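Local coordinates for development-specific protein S (Myxococcus xanthus, PDB 1NPS) that assembles on the surface of myxospores in the presence of calcium ions, its N-terminal domain, described here, binding two of those ions, at residues I3-E9 with T37-V43; K14-L18 with L31-N35; V47-L51 with I62-A66; N54-A58 with S79-V83. One frame throughout, in Å; residues are numbered along the deposited sequence.

Interaction 1: I3-E9 with T37-V43; sequences ITVFYNE and TISSVKV. With CA (calcium ion), chain B.
Val5, Val41 and Ile3, with Ile38 from the loop just before strand 40-42, form the apolar centre of this antiparallel strand pair in the first Greek key of a beta/gamma-crystallin domain. Ile38 CD1 lies 3.8 Å from Val5 CB, Val5 CG1 4.1 Å from Val41 CG2, and Ile3 CD1 4.1 Å from Val41 CG1; the beta-branched strand residues suit an extended backbone. The strand axes, at 161°, approach to 4.7 Å. Thr4 and Lys42 are a hydrogen-bonded pair (Lys42 N to Thr4 O 2.9 Å, Thr4 N to Lys42 O 3.2 Å), Val5–Val41 a non-hydrogen-bonded one. Opposite Phe6 sits a classic beta bulge: Phe6 N donates to Ser40 O and Ser39 N to Phe6 O, both at 2.8 Å. Ser40 OG (chi1 p) donates to Asn8 O (2.8 Å) and also bonds Phe11 N, so one hydroxyl holds the folded turn after strand 3-6. Thr37 CB stands 3.9 Å above the Tyr7 ring centroid (CH-pi). At the polar edge, calcium, also bound by Asn76, meets Tyr7 O at 2.0 Å, Thr37 O at 2.1 Å and Ser39 OG at 1.8 Å.

Interaction 2: K14-L18 with L31-N35; sequences KQVDL and LGIEN
Leu31 begins the loop that leaves helix 25-30 and covers the inner side of edge strand 15-18 in the first Greek key. The two segments are not paired as strands: their end-to-end directions differ by 129°, and the closest CA atoms, those of Val16 and Ile33, are 7.3 Å apart. Leu31 (chi1 m, chi2 t) places CD1 3.9 Å from Leu18 CD2, and its carbonyl O lies 3.8 Å from Val16 CG1. Gly32 follows with phi/psi of 82/19 as the C-prime residue of a Schellman motif closing the helix; at these angles a CB would collide with the preceding carbonyl oxygen, so glycine fits. Ile33, extended and again m,t, directs CD1 between two strand residues, 3.8 Å from Val16 CG1 and 4.0 Å from Leu18 CD2. It is buried, and Val5 and Leu28 also touch it. Glu34 then turns to the solvent side, where OE2 makes a long salt bridge of 3.6 Å with Lys14 NZ; its backbone N is bonded to Tyr7 OH. Strand alternation sends Val16 toward the loop and Gln15 and Asp17 away. The contact therefore relies on aliphatic packing, with a loose, exposed charge pair at one end, rather than on backbone bonding.

Interaction 3: V47-L51 with I62-A66; sequences VKAIL and IEVVA
Four backbone hydrogen bonds hold these two strands of a beta hairpin in the second Greek key, crossing antiparallel at 163° with axes 4.8 Å apart. Ala49 pairs with Val64 (Ala49 N to Val64 O 3.1 Å, Val64 N to Ala49 O 2.9 Å) and Leu51 with Ile62 (Leu51 N to Ile62 O 2.9 Å, Ile62 N to Leu51 O 3.0 Å). Between them Ile50 and Glu63 are a non-hydrogen-bonded pair, CA to CA 4.5 Å; Ile50 instead bonds through its backbone to Arg82, and Lys48 likewise to Ile84. Past the last bridge, a water donates to Val47 O at 3.1 Å and Val65 O at 2.9 Å. Lys48, chi1 p and then extended, carries NZ to Glu63 OE2 at 2.8 Å, a hydrogen-bonded salt bridge suited to the outer face. On the other face small Ala49 lets Val64 approach closely (CB to CG2 3.5 Å), and Leu51 CB meets Ile62 CG2 at 3.8 Å. Strand 61-64 is outermost in its four-stranded sheet, whereas 47-52 lies between it and strand 80-85, with Leu51 touching Ile81.

Interaction 4: N54-A58 with S79-V83; sequences NDGFA and SSIRV. With CA (calcium ion), chain C.
A single buried hydroxyl, Ser80 OG, holds the folded loop 54-58 against strand 80-85: it donates to Asn54 O at 2.7 Å and accepts from Phe57 N at 2.9 Å. The short serine side chain, chi1 p, brings its hydroxyl between these two backbone groups, where it can both donate and accept, an arrangement fitting the folded hairpin of beta/gamma-crystallin Greek keys. The loop curls through Gly56 (phi/psi 76/21) and Phe57 (57/46), both with positive phi; glycine suits the former because a CB would strike the carbonyl oxygen before it. Asn54 N bonds Ala58 O at 3.2 Å across the turn, and Gly56 N bonds Asp55 OD1 at 2.9 Å, while OD1 also accepts from Arg25 N. Phe57, chi1 m, spreads along the strand: CD1 lies 3.3 Å from Arg82 CG, and the ring edge at CE1 faces Ile81 O at 3.5 Å. Ser79 and Ser80 both face Tyr52 in a classic beta bulge. Ser79 OG binds calcium at 2.1 Å and is hydrogen-bonded to Asn35 OD1; Asn36 and Gln53 O complete the protein ligands seen, with three waters alongside. Adjacent serines thus differ in role, one hydroxyl at the calcium site, the next bonded to the turn's backbone.

Interactions 1 and 2 lie within the first Greek key and interactions 3 and 4 within the second; the two sheets pack face to face, and strand 21-23 of the first motif crosses to the four-stranded sheet. Strands 3-6 and 15-18, neighbours in the three-stranded sheet, link interactions 1 and 2 (centres about 9 Å apart), interaction 2 falling between the segments of interaction 1 in sequence. Interactions 3 and 4 (centres about 12 Å apart) alternate along the chain and share neighbouring strands 47-52 and 80-85. Between sheets, Ile38 and Leu18 meet Ile81, and Val43 meets Val64. Asn35 of interaction 2 reaches Ser79 of interaction 4, and each calcium site draws ligands from both motifs, so metal binding ties the domain's halves together.

Interaction 1: I3-E9 with T37-V43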
loop_
_atom_site.group_PDB
_atom_site.type_symbol
_atom_site.label_atom_id
_atom_site.label_comp_id
_atom_site.label_asym_id
_atom_site.label_seq_id
_atom_site.Cartn_x
_atom_site.Cartn_y
_atom_site.Cartn_z
ATOM N N ILE A 3 -6.753 -4.402 -1.295
ATOM C CA ILE A 3 -6.582 -3.165 -0.563
ATOM C C ILE A 3 -6.659 -2.109 -1.681
ATOM O O ILE A 3 -6.406 -2.423 -2.849
ATOM C CB ILE A 3 -5.180 -3.068 0.124
ATOM C CG1 ILE A 3 -4.064 -3.102 -0.929
ATOM C CG2 ILE A 3 -4.997 -4.189 1.164
ATOM C CD1 ILE A 3 -2.809 -2.357 -0.515
ATOM N N THR A 4 -7.021 -0.877 -1.344
ATOM C CA THR A 4 -7.071 0.177 -2.350
ATOM C C THR A 4 -6.153 1.299 -1.851
ATOM O O THR A 4 -6.256 1.726 -0.700
ATOM C CB THR A 4 -8.514 0.696 -2.583
ATOM O OG1 THR A 4 -9.410 -0.418 -2.710
ATOM C CG2 THR A 4 -8.580 1.491 -3.864
ATOM N N VAL A 5 -5.167 1.656 -2.667
ATOM C CA VAL A 5 -4.219 2.709 -2.327
ATOM C C VAL A 5 -4.589 4.019 -3.005
ATOM O O VAL A 5 -4.930 4.036 -4.194
ATOM C CB VAL A 5 -2.773 2.296 -2.703
ATOM C CG1 VAL A 5 -2.368 1.043 -1.914
ATOM C CG2 VAL A 5 -2.657 2.043 -4.202
ATOM N N PHE A 6 -4.461 5.120 -2.268
ATOM C CA PHE A 6 -4.822 6.445 -2.778
ATOM C C PHE A 6 -3.636 7.400 -2.852
ATOM O O PHE A 6 -2.696 7.307 -2.048
ATOM C CB PHE A 6 -5.921 7.065 -1.902
ATOM C CG PHE A 6 -7.219 6.311 -1.934
ATOM C CD1 PHE A 6 -7.425 5.217 -1.097
ATOM C CD2 PHE A 6 -8.230 6.677 -2.825
ATOM C CE1 PHE A 6 -8.615 4.496 -1.141
ATOM C CE2 PHE A 6 -9.414 5.970 -2.876
ATOM C CZ PHE A 6 -9.608 4.871 -2.034
ATOM N N TYR A 7 -3.658 8.299 -3.837
ATOM C CA TYR A 7 -2.572 9.272 -3.986
ATOM C C TYR A 7 -2.554 10.360 -2.918
ATOM O O TYR A 7 -1.478 10.860 -2.565
ATOM C CB TYR A 7 -2.579 9.889 -5.383
ATOM C CG TYR A 7 -1.719 9.126 -6.373
ATOM C CD1 TYR A 7 -1.639 7.724 -6.329
ATOM C CD2 TYR A 7 -0.967 9.802 -7.334
ATOM C CE1 TYR A 7 -0.828 7.020 -7.216
ATOM C CE2 TYR A 7 -0.152 9.109 -8.226
ATOM C CZ TYR A 7 -0.085 7.719 -8.161
ATOM O OH TYR A 7 0.737 7.034 -9.034
ATOM N N ASN A 8 -3.727 10.694 -2.381
ATOM C CA ASN A 8 -3.854 11.708 -1.333
ATOM C C ASN A 8 -4.487 11.121 -0.073
ATOM O O ASN A 8 -5.076 10.033 -0.105
ATOM C CB ASN A 8 -4.685 12.902 -1.810
ATOM C CG ASN A 8 -4.062 13.618 -3.000
ATOM O OD1 ASN A 8 -4.743 13.915 -3.980
ATOM N ND2 ASN A 8 -2.760 13.885 -2.926
ATOM N N GLU A 9 -4.315 11.822 1.045
ATOM C CA GLU A 9 -4.871 11.395 2.329
ATOM C C GLU A 9 -6.409 11.387 2.351
ATOM O O GLU A 9 -7.057 11.945 1.471
ATOM C CB GLU A 9 -4.325 12.282 3.463
ATOM C CG GLU A 9 -2.823 12.105 3.708
ATOM C CD GLU A 9 -2.296 12.839 4.933
ATOM O OE1 GLU A 9 -2.896 13.845 5.360
ATOM O OE2 GLU A 9 -1.258 12.407 5.473
ATOM N N THR A 37 4.128 7.734 -3.636
ATOM C CA THR A 37 2.963 8.592 -3.886
ATOM C C THR A 37 1.765 8.262 -3.004
ATOM O O THR A 37 0.895 9.117 -2.772
ATOM C CB THR A 37 2.501 8.569 -5.372
ATOM O OG1 THR A 37 2.204 7.225 -5.777
ATOM C CG2 THR A 37 3.558 9.183 -6.293
ATOM N N ILE A 38 1.733 7.046 -2.479
ATOM C CA ILE A 38 0.636 6.596 -1.632
ATOM C C ILE A 38 0.496 7.431 -0.358
ATOM O O ILE A 38 1.473 7.707 0.332
ATOM C CB ILE A 38 0.803 5.113 -1.300
ATOM C CG1 ILE A 38 0.740 4.306 -2.597
ATOM C CG2 ILE A 38 -0.246 4.669 -0.310
ATOM C CD1 ILE A 38 0.935 2.836 -2.396
ATOM N N SER A 39 -0.730 7.861 -0.071
ATOM C CA SER A 39 -0.983 8.694 1.101
ATOM C C SER A 39 -2.095 8.157 2.006
ATOM O O SER A 39 -2.245 8.584 3.152
ATOM C CB SER A 39 -1.262 10.134 0.658
ATOM O OG SER A 39 -0.250 10.593 -0.242
ATOM N N SER A 40 -2.868 7.210 1.500
ATOM C CA SER A 40 -3.928 6.594 2.304
ATOM C C SER A 40 -4.299 5.238 1.712
ATOM O O SER A 40 -4.055 4.981 0.526
ATOM C CB SER A 40 -5.147 7.527 2.482
ATOM O OG SER A 40 -5.862 7.777 1.288
ATOM N N VAL A 41 -4.779 4.332 2.562
ATOM C CA VAL A 41 -5.123 2.990 2.132
ATOM C C VAL A 41 -6.360 2.437 2.827
ATOM O O VAL A 41 -6.587 2.679 4.016
ATOM C CB VAL A 41 -3.965 2.006 2.438
ATOM C CG1 VAL A 41 -4.276 0.623 1.880
ATOM C CG2 VAL A 41 -2.649 2.526 1.877
ATOM N N LYS A 42 -7.160 1.696 2.070
ATOM C CA LYS A 42 -8.346 1.045 2.603
ATOM C C LYS A 42 -8.000 -0.436 2.707
ATOM O O LYS A 42 -7.389 -1.007 1.800
ATOM C CB LYS A 42 -9.558 1.240 1.680
ATOM C CG LYS A 42 -10.155 2.641 1.703
ATOM C CD LYS A 42 -11.479 2.684 0.962
ATOM C CE LYS A 42 -12.081 4.069 1.022
ATOM N NZ LYS A 42 -13.370 4.159 0.290
ATOM N N VAL A 43 -8.308 -1.039 3.845
ATOM C CA VAL A 43 -8.025 -2.447 4.039
ATOM C C VAL A 43 -9.267 -3.137 4.599
ATOM O O VAL A 43 -9.615 -2.940 5.757
ATOM C CB VAL A 43 -6.818 -2.645 5.006
ATOM C CG1 VAL A 43 -6.406 -4.114 5.073
ATOM C CG2 VAL A 43 -5.647 -1.784 4.572
HETATM CA CA CA B . 0.446 10.979 -1.868
HETATM O O HOH W 1 -0.275 9.979 4.879
HETATM O O HOH W 2 0.744 11.997 -3.042
#

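Interaction 2: K14-L18 with L31-N35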
loop_
_atom_site.group_PDB
_atom_site.type_symbol
_atom_site.label_atom_id
_atom_site.label_comp_id
_atom_site.label_asym_id
_atom_site.label_seq_id
_atom_site.Cartn_x
_atom_site.Cartn_y
_atom_site.Cartn_z
ATOM N N LYS A 14 -6.246 9.782 -7.153
ATOM C CA LYS A 14 -6.001 8.566 -7.927
ATOM C C LYS A 14 -5.979 7.337 -7.024
ATOM O O LYS A 14 -5.324 7.339 -5.985
ATOM C CB LYS A 14 -4.667 8.705 -8.660
ATOM C CG LYS A 14 -4.287 7.542 -9.541
ATOM C CD LYS A 14 -2.999 7.859 -10.286
ATOM C CE LYS A 14 -3.113 9.192 -11.034
ATOM N NZ LYS A 14 -1.850 9.627 -11.719
ATOM N N GLN A 15 -6.672 6.287 -7.452
ATOM C CA GLN A 15 -6.766 5.055 -6.680
ATOM C C GLN A 15 -6.554 3.798 -7.522
ATOM O O GLN A 15 -6.868 3.791 -8.715
ATOM C CB GLN A 15 -8.120 5.000 -5.978
ATOM C CG GLN A 15 -9.319 5.085 -6.890
ATOM C CD GLN A 15 -10.610 5.111 -6.111
ATOM O OE1 GLN A 15 -11.166 6.175 -5.831
ATOM N NE2 GLN A 15 -11.098 3.935 -5.748
ATOM N N VAL A 16 -5.997 2.755 -6.900
ATOM C CA VAL A 16 -5.699 1.478 -7.567
ATOM C C VAL A 16 -5.850 0.311 -6.586
ATOM O O VAL A 16 -5.330 0.366 -5.468
ATOM C CB VAL A 16 -4.211 1.440 -8.103
ATOM C CG1 VAL A 16 -3.853 0.058 -8.616
ATOM C CG2 VAL A 16 -3.983 2.475 -9.203
ATOM N N ASP A 17 -6.504 -0.762 -7.020
ATOM C CA ASP A 17 -6.692 -1.951 -6.185
ATOM C C ASP A 17 -5.515 -2.918 -6.300
ATOM O O ASP A 17 -4.949 -3.075 -7.371
ATOM C CB ASP A 17 -7.958 -2.713 -6.595
ATOM C CG ASP A 17 -9.225 -1.979 -6.243
ATOM O OD1 ASP A 17 -9.198 -1.153 -5.313
ATOM O OD2 ASP A 17 -10.256 -2.244 -6.896
ATOM N N LEU A 18 -5.135 -3.542 -5.187
ATOM C CA LEU A 18 -4.045 -4.518 -5.193
ATOM C C LEU A 18 -4.466 -5.820 -4.531
ATOM O O LEU A 18 -4.711 -5.846 -3.323
ATOM C CB LEU A 18 -2.821 -3.994 -4.439
ATOM C CG LEU A 18 -2.094 -2.789 -5.023
ATOM C CD1 LEU A 18 -0.971 -2.377 -4.086
ATOM C CD2 LEU A 18 -1.570 -3.160 -6.410
ATOM N N LEU A 31 1.503 -1.135 -12.632
ATOM C CA LEU A 31 0.088 -1.129 -12.269
ATOM C C LEU A 31 -0.439 0.294 -12.102
ATOM O O LEU A 31 -1.554 0.505 -11.652
ATOM C CB LEU A 31 -0.121 -1.947 -10.989
ATOM C CG LEU A 31 0.424 -3.379 -11.041
ATOM C CD1 LEU A 31 0.186 -4.085 -9.729
ATOM C CD2 LEU A 31 -0.227 -4.156 -12.174
ATOM N N GLY A 32 0.370 1.266 -12.512
ATOM C CA GLY A 32 -0.019 2.663 -12.420
ATOM C C GLY A 32 0.158 3.347 -11.073
ATOM O O GLY A 32 -0.482 4.372 -10.811
ATOM N N ILE A 33 0.990 2.767 -10.209
ATOM C CA ILE A 33 1.252 3.323 -8.884
ATOM C C ILE A 33 2.671 3.849 -8.852
ATOM O O ILE A 33 3.611 3.075 -8.725
ATOM C CB ILE A 33 1.094 2.255 -7.783
ATOM C CG1 ILE A 33 -0.362 1.780 -7.723
ATOM C CG2 ILE A 33 1.575 2.802 -6.418
ATOM C CD1 ILE A 33 -0.609 0.691 -6.711
ATOM N N GLU A 34 2.819 5.159 -8.996
ATOM C CA GLU A 34 4.134 5.792 -8.991
ATOM C C GLU A 34 4.828 5.667 -7.643
ATOM O O GLU A 34 4.189 5.636 -6.593
ATOM C CB GLU A 34 4.021 7.267 -9.371
ATOM C CG GLU A 34 3.466 7.496 -10.756
ATOM C CD GLU A 34 2.856 8.870 -10.902
ATOM O OE1 GLU A 34 3.621 9.856 -10.936
ATOM O OE2 GLU A 34 1.609 8.964 -10.979
ATOM N N ASN A 35 6.151 5.641 -7.684
ATOM C CA ASN A 35 6.943 5.516 -6.472
ATOM C C ASN A 35 6.690 6.670 -5.495
ATOM O O ASN A 35 6.517 7.830 -5.910
ATOM C CB ASN A 35 8.415 5.471 -6.843
ATOM C CG ASN A 35 9.293 5.247 -5.655
ATOM O OD1 ASN A 35 9.164 4.241 -4.956
ATOM N ND2 ASN A 35 10.200 6.189 -5.409
#

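Interaction 3: V47-L51 with I62-A66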
loop_
_atom_site.group_PDB
_atom_site.type_symbol
_atom_site.label_atom_id
_atom_site.label_comp_id
_atom_site.label_asym_id
_atom_site.label_seq_id
_atom_site.Cartn_x
_atom_site.Cartn_y
_atom_site.Cartn_z
ATOM N N VAL A 47 -7.667 -9.335 4.702
ATOM C CA VAL A 47 -6.356 -8.969 4.123
ATOM C C VAL A 47 -5.628 -7.876 4.914
ATOM O O VAL A 47 -6.237 -7.101 5.636
ATOM C CB VAL A 47 -6.434 -8.452 2.649
ATOM C CG1 VAL A 47 -6.700 -9.591 1.685
ATOM C CG2 VAL A 47 -7.464 -7.341 2.515
ATOM N N LYS A 48 -4.315 -7.811 4.726
ATOM C CA LYS A 48 -3.468 -6.808 5.369
ATOM C C LYS A 48 -2.321 -6.496 4.405
ATOM O O LYS A 48 -2.067 -7.248 3.456
ATOM C CB LYS A 48 -2.906 -7.308 6.705
ATOM C CG LYS A 48 -1.824 -8.363 6.580
ATOM C CD LYS A 48 -1.089 -8.508 7.897
ATOM C CE LYS A 48 0.108 -9.431 7.780
ATOM N NZ LYS A 48 0.804 -9.577 9.090
ATOM N N ALA A 49 -1.649 -5.378 4.640
ATOM C CA ALA A 49 -0.544 -4.945 3.798
ATOM C C ALA A 49 0.633 -4.472 4.629
ATOM O O ALA A 49 0.475 -3.964 5.740
ATOM C CB ALA A 49 -0.999 -3.798 2.876
ATOM N N ILE A 50 1.819 -4.659 4.076
ATOM C CA ILE A 50 3.042 -4.183 4.711
ATOM C C ILE A 50 3.618 -3.214 3.682
ATOM O O ILE A 50 3.893 -3.611 2.545
ATOM C CB ILE A 50 4.063 -5.303 4.997
ATOM C CG1 ILE A 50 3.411 -6.414 5.822
ATOM C CG2 ILE A 50 5.245 -4.714 5.784
ATOM C CD1 ILE A 50 4.256 -7.671 6.009
ATOM N N LEU A 51 3.692 -1.936 4.044
ATOM C CA LEU A 51 4.222 -0.910 3.152
ATOM C C LEU A 51 5.690 -0.670 3.532
ATOM O O LEU A 51 6.017 -0.544 4.711
ATOM C CB LEU A 51 3.397 0.372 3.281
ATOM C CG LEU A 51 1.877 0.200 3.346
ATOM C CD1 LEU A 51 1.229 1.570 3.404
ATOM C CD2 LEU A 51 1.357 -0.593 2.163
ATOM N N ILE A 62 5.307 -0.180 7.650
ATOM C CA ILE A 62 4.112 -0.069 8.469
ATOM C C ILE A 62 3.133 -1.149 8.043
ATOM O O ILE A 62 2.954 -1.395 6.847
ATOM C CB ILE A 62 3.441 1.324 8.354
ATOM C CG1 ILE A 62 2.167 1.351 9.207
ATOM C CG2 ILE A 62 3.132 1.678 6.889
ATOM C CD1 ILE A 62 1.258 2.531 8.917
ATOM N N GLU A 63 2.578 -1.855 9.021
ATOM C CA GLU A 63 1.588 -2.894 8.736
ATOM C C GLU A 63 0.173 -2.329 8.927
ATOM O O GLU A 63 -0.145 -1.760 9.974
ATOM C CB GLU A 63 1.800 -4.099 9.646
ATOM C CG GLU A 63 0.701 -5.135 9.553
ATOM C CD GLU A 63 0.820 -6.174 10.641
ATOM O OE1 GLU A 63 0.249 -5.956 11.734
ATOM O OE2 GLU A 63 1.494 -7.199 10.415
ATOM N N VAL A 64 -0.629 -2.379 7.866
ATOM C CA VAL A 64 -2.001 -1.879 7.929
ATOM C C VAL A 64 -2.988 -3.041 7.945
ATOM O O VAL A 64 -2.932 -3.934 7.092
ATOM C CB VAL A 64 -2.332 -0.916 6.749
ATOM C CG1 VAL A 64 -1.528 0.360 6.875
ATOM C CG2 VAL A 64 -2.044 -1.586 5.406
ATOM N N VAL A 65 -3.889 -3.037 8.917
ATOM C CA VAL A 65 -4.864 -4.110 9.022
ATOM C C VAL A 65 -6.293 -3.596 8.946
ATOM O O VAL A 65 -7.233 -4.357 9.089
ATOM C CB VAL A 65 -4.663 -4.907 10.318
ATOM C CG1 VAL A 65 -3.266 -5.502 10.318
ATOM C CG2 VAL A 65 -4.894 -4.013 11.539
ATOM N N ALA A 66 -6.421 -2.298 8.694
ATOM C CA ALA A 66 -7.692 -1.614 8.589
ATOM C C ALA A 66 -7.452 -0.288 7.876
ATOM O O ALA A 66 -6.297 0.120 7.662
ATOM C CB ALA A 66 -8.278 -1.368 9.971
HETATM O O HOH W 3 -6.991 -7.250 8.677
#

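Interaction 4: N54-A58 with S79-V83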
loop_
_atom_site.group_PDB
_atom_site.type_symbol
_atom_site.label_atom_id
_atom_site.label_comp_id
_atom_site.label_asym_id
_atom_site.label_seq_id
_atom_site.Cartn_x
_atom_site.Cartn_y
_atom_site.Cartn_z
ATOM N N ASN A 54 11.639 1.190 1.207
ATOM C CA ASN A 54 12.602 0.798 0.175
ATOM C C ASN A 54 12.039 -0.304 -0.722
ATOM O O ASN A 54 11.162 -1.062 -0.325
ATOM C CB ASN A 54 13.919 0.290 0.793
ATOM C CG ASN A 54 14.652 1.345 1.599
ATOM O OD1 ASN A 54 14.488 2.547 1.387
ATOM N ND2 ASN A 54 15.499 0.894 2.511
ATOM N N ASP A 55 12.548 -0.363 -1.944
ATOM C CA ASP A 55 12.160 -1.397 -2.893
ATOM C C ASP A 55 12.722 -2.704 -2.306
ATOM O O ASP A 55 13.587 -2.678 -1.430
ATOM C CB ASP A 55 12.812 -1.092 -4.251
ATOM C CG ASP A 55 12.251 -1.936 -5.399
ATOM O OD1 ASP A 55 11.259 -2.671 -5.203
ATOM O OD2 ASP A 55 12.823 -1.851 -6.507
ATOM N N GLY A 56 12.230 -3.845 -2.767
ATOM C CA GLY A 56 12.745 -5.102 -2.257
ATOM C C GLY A 56 12.265 -5.496 -0.876
ATOM O O GLY A 56 12.937 -6.280 -0.181
ATOM N N PHE A 57 11.138 -4.938 -0.445
ATOM C CA PHE A 57 10.561 -5.290 0.847
ATOM C C PHE A 57 11.521 -5.069 2.021
ATOM O O PHE A 57 11.651 -5.906 2.900
ATOM C CB PHE A 57 10.069 -6.753 0.796
ATOM C CG PHE A 57 9.395 -7.107 -0.513
ATOM C CD1 PHE A 57 8.151 -6.567 -0.830
ATOM C CD2 PHE A 57 10.058 -7.871 -1.470
ATOM C CE1 PHE A 57 7.579 -6.769 -2.085
ATOM C CE2 PHE A 57 9.503 -8.079 -2.717
ATOM C CZ PHE A 57 8.253 -7.520 -3.029
ATOM N N ALA A 58 12.182 -3.924 2.037
ATOM C CA ALA A 58 13.116 -3.621 3.106
ATOM C C ALA A 58 12.928 -2.198 3.593
ATOM O O ALA A 58 12.210 -1.419 2.971
ATOM C CB ALA A 58 14.535 -3.812 2.609
ATOM N N SER A 79 7.809 2.260 -1.516
ATOM C CA SER A 79 8.437 1.774 -2.737
ATOM C C SER A 79 8.163 0.308 -3.061
ATOM O O SER A 79 8.422 -0.141 -4.171
ATOM C CB SER A 79 9.938 2.046 -2.708
ATOM O OG SER A 79 10.199 3.439 -2.578
ATOM N N SER A 80 7.701 -0.453 -2.081
ATOM C CA SER A 80 7.343 -1.853 -2.308
ATOM C C SER A 80 6.233 -2.223 -1.327
ATOM O O SER A 80 6.061 -1.551 -0.296
ATOM C CB SER A 80 8.563 -2.797 -2.256
ATOM O OG SER A 80 9.230 -2.784 -1.004
ATOM N N ILE A 81 5.428 -3.223 -1.687
ATOM C CA ILE A 81 4.283 -3.636 -0.863
ATOM C C ILE A 81 4.017 -5.152 -0.947
ATOM O O ILE A 81 4.186 -5.767 -2.005
ATOM C CB ILE A 81 2.945 -2.939 -1.359
ATOM C CG1 ILE A 81 3.091 -1.414 -1.423
ATOM C CG2 ILE A 81 1.766 -3.303 -0.457
ATOM C CD1 ILE A 81 1.882 -0.697 -2.059
ATOM N N ARG A 82 3.617 -5.742 0.177
ATOM C CA ARG A 82 3.243 -7.161 0.234
ATOM C C ARG A 82 1.803 -7.174 0.761
ATOM O O ARG A 82 1.523 -6.624 1.827
ATOM C CB ARG A 82 4.150 -7.959 1.186
ATOM C CG ARG A 82 5.626 -8.008 0.772
ATOM C CD ARG A 82 6.441 -8.981 1.630
ATOM N NE ARG A 82 5.810 -10.296 1.662
ATOM C CZ ARG A 82 5.768 -11.102 2.718
ATOM N NH1 ARG A 82 6.373 -10.769 3.851
ATOM N NH2 ARG A 82 5.139 -12.266 2.623
ATOM N N VAL A 83 0.871 -7.667 -0.040
ATOM C CA VAL A 83 -0.528 -7.739 0.374
ATOM C C VAL A 83 -0.738 -9.182 0.785
ATOM O O VAL A 83 -0.526 -10.093 -0.004
ATOM C CB VAL A 83 -1.478 -7.316 -0.771
ATOM C CG1 VAL A 83 -2.942 -7.420 -0.325
ATOM C CG2 VAL A 83 -1.137 -5.877 -1.216
HETATM CA CA CA C . 10.528 4.970 -1.154
HETATM O O HOH W 4 9.265 4.289 -0.600
HETATM O O HOH W 5 12.066 5.032 -1.927
HETATM O O HOH W 6 11.262 6.378 0.116
#